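Local coordinates for protein particle-associated lyase (PDB 4Y9V) that probably degrades the capsular polysaccharide of Acinetobacter baumannii as a trimeric phage tailspike lyase, binding the capsular saccharide, at residues 558-563 and 614-619. Residues are numbered along the deposited sequence; the frame is centred on the assembly and turned at random.
Sequences VSVGNL and FNLYWE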
loop_
_atom_site.group_PDB
_atom_site.type_symbol
_atom_site.label_atom_id
_atom_site.label_comp_id
_atom_site.label_asym_id
_atom_site.label_seq_id
_atom_site.Cartn_x
_atom_site.Cartn_y
_atom_site.Cartn_z
ATOM N N VAL A 558 -16.804 28.819 25.125
ATOM C CA VAL A 558 -16.352 30.215 25.007
ATOM C C VAL A 558 -15.457 30.541 26.212
ATOM O O VAL A 558 -15.810 30.214 27.344
ATOM C CB VAL A 558 -17.535 31.184 24.927
ATOM C CG1 VAL A 558 -17.029 32.631 24.975
ATOM C CG2 VAL A 558 -18.333 30.859 23.687
ATOM N N SER A 559 -14.329 31.212 25.968
ATOM C CA SER A 559 -13.412 31.695 26.977
ATOM C C SER A 559 -13.008 33.141 26.696
ATOM O O SER A 559 -13.159 33.606 25.562
ATOM C CB SER A 559 -12.170 30.803 26.987
ATOM O OG SER A 559 -11.282 30.976 28.083
ATOM N N VAL A 560 -12.512 33.838 27.695
ATOM C CA VAL A 560 -12.093 35.241 27.587
ATOM C C VAL A 560 -10.620 35.342 27.951
ATOM O O VAL A 560 -10.129 34.655 28.864
ATOM C CB VAL A 560 -13.011 36.114 28.470
ATOM C CG1 VAL A 560 -12.964 35.799 29.932
ATOM C CG2 VAL A 560 -12.756 37.592 28.234
ATOM N N GLY A 561 -9.887 36.215 27.267
ATOM C CA GLY A 561 -8.488 36.350 27.560
ATOM C C GLY A 561 -7.871 37.600 27.001
ATOM O O GLY A 561 -8.454 38.360 26.221
ATOM N N ASN A 562 -6.619 37.803 27.408
ATOM C CA ASN A 562 -5.845 38.978 27.052
ATOM C C ASN A 562 -5.373 38.921 25.604
ATOM O O ASN A 562 -5.300 37.858 24.971
ATOM C CB ASN A 562 -4.673 39.044 28.019
ATOM C CG ASN A 562 -4.007 40.393 28.134
ATOM O OD1 ASN A 562 -4.433 41.397 27.560
ATOM N ND2 ASN A 562 -2.982 40.395 28.969
ATOM N N LEU A 563 -5.040 40.100 25.084
ATOM C CA LEU A 563 -4.431 40.265 23.785
ATOM C C LEU A 563 -2.949 39.872 23.789
ATOM O O LEU A 563 -2.235 40.161 24.770
ATOM C CB LEU A 563 -4.471 41.753 23.361
ATOM C CG LEU A 563 -5.853 42.391 23.273
ATOM C CD1 LEU A 563 -5.680 43.867 22.981
ATOM C CD2 LEU A 563 -6.742 41.703 22.256
ATOM N N PHE A 614 -10.275 43.232 24.379
ATOM C CA PHE A 614 -9.781 41.923 24.811
ATOM C C PHE A 614 -10.309 40.873 23.856
ATOM O O PHE A 614 -11.109 41.170 22.968
ATOM C CB PHE A 614 -10.130 41.670 26.285
ATOM C CG PHE A 614 -11.642 41.765 26.549
ATOM C CD1 PHE A 614 -12.435 40.653 26.420
ATOM C CD2 PHE A 614 -12.197 42.969 26.916
ATOM C CE1 PHE A 614 -13.806 40.759 26.638
ATOM C CE2 PHE A 614 -13.557 43.075 27.139
ATOM C CZ PHE A 614 -14.360 41.961 27.001
ATOM N N ASN A 615 -9.872 39.639 24.049
ATOM C CA ASN A 615 -10.285 38.535 23.178
ATOM C C ASN A 615 -11.370 37.666 23.789
ATOM O O ASN A 615 -11.354 37.348 24.985
ATOM C CB ASN A 615 -9.082 37.647 22.884
ATOM C CG ASN A 615 -8.141 38.250 21.863
ATOM O OD1 ASN A 615 -8.572 38.921 20.931
ATOM N ND2 ASN A 615 -6.850 37.961 22.057
ATOM N N LEU A 616 -12.252 37.210 22.908
ATOM C CA LEU A 616 -13.122 36.079 23.152
ATOM C C LEU A 616 -12.672 34.942 22.223
ATOM O O LEU A 616 -12.354 35.158 21.073
ATOM C CB LEU A 616 -14.600 36.408 22.936
ATOM C CG LEU A 616 -15.170 37.339 23.978
ATOM C CD1 LEU A 616 -16.516 37.872 23.593
ATOM C CD2 LEU A 616 -15.356 36.532 25.297
ATOM N N TYR A 617 -12.680 33.738 22.770
ATOM C CA TYR A 617 -12.296 32.531 22.062
ATOM C C TYR A 617 -13.470 31.581 22.054
ATOM O O TYR A 617 -14.278 31.550 22.991
ATOM C CB TYR A 617 -11.106 31.863 22.733
ATOM C CG TYR A 617 -9.894 32.732 22.813
ATOM C CD1 TYR A 617 -9.021 32.810 21.742
ATOM C CD2 TYR A 617 -9.589 33.477 23.956
ATOM C CE1 TYR A 617 -7.878 33.601 21.789
ATOM C CE2 TYR A 617 -8.444 34.251 24.021
ATOM C CZ TYR A 617 -7.568 34.302 22.951
ATOM O OH TYR A 617 -6.442 35.058 23.075
ATOM N N TRP A 618 -13.542 30.732 21.024
ATOM C CA TRP A 618 -14.614 29.780 20.915
ATOM C C TRP A 618 -14.105 28.500 20.251
ATOM O O TRP A 618 -13.161 28.521 19.459
ATOM C CB TRP A 618 -15.829 30.369 20.128
ATOM C CG TRP A 618 -15.442 30.763 18.725
ATOM C CD1 TRP A 618 -14.895 31.941 18.303
ATOM C CD2 TRP A 618 -15.487 29.916 17.581
ATOM N NE1 TRP A 618 -14.607 31.906 16.974
ATOM C CE2 TRP A 618 -14.976 30.651 16.498
ATOM C CE3 TRP A 618 -15.930 28.596 17.327
ATOM C CZ2 TRP A 618 -14.877 30.120 15.202
ATOM C CZ3 TRP A 618 -15.815 28.083 16.061
ATOM C CH2 TRP A 618 -15.313 28.836 15.001
ATOM N N GLU A 619 -14.812 27.418 20.568
ATOM C CA GLU A 619 -14.609 26.130 19.932
ATOM C C GLU A 619 -15.957 25.451 19.759
ATOM O O GLU A 619 -16.771 25.476 20.688
ATOM C CB GLU A 619 -13.684 25.245 20.786
ATOM C CG GLU A 619 -13.313 23.948 20.092
ATOM C CD GLU A 619 -12.280 23.175 20.828
ATOM O OE1 GLU A 619 -12.618 21.957 21.031
ATOM O OE2 GLU A 619 -11.231 23.707 21.214
HETATM O O HOH W 1 -5.587 35.168 25.750
#
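Tyr617 reaches across the neighbouring strand and lies beside the backbone of Gly561. From CB, 3.9 Å from Ser559 O, CG stands anti to the residue's own carbonyl carbon (chi1 -59°), and the ring meets the neighbouring strand with its CD2-CE2 edge. CD2 keeps the same 3.9 Å from Ser559 O, which lies near the ring plane. One atom further, CE2 sits 4.1 Å from Gly561 CA; a CB there would point to this same face and come tightly against CE2, so glycine suits the place. At the tip, OH shares water 1 with Asn562 O, 2.8 Å from each, and accepts a weak hydrogen bond from Asn615 ND2, which donates a second weak one to Asn562 O. Asn615 thus joins the ring's hydroxyl to the carbonyl where strand 555-561 gives way to loop, while the CD2 methyl of Leu563 packs at about a right angle across the Asn615 carboxamide, 3.6 Å from OD1 and about as near CG and ND2.

Beneath these groups the strands pair antiparallel, in the C-terminal region assigned to an Ig-like family, where strand 613-623 pairs with both 518-531 and 555-561. Ser559 with Tyr617 and Gly561 with Asn615 are the hydrogen-bonded pairs, and the bond from Tyr617 N to Ser559 O is nearly straight (169°). On the other face, beta-branched Val560 puts CG2 obliquely against the Phe614 ring, 3.6 Å from CD1, and its CB meets Leu616 CD2; Ile602 touches all three, making this an apolar layer. On the tyrosine's face, in the conformer given, small, polar Ser559 suits a subunit interface: its OG hydrogen-bonds to Val558 N of the second subunit.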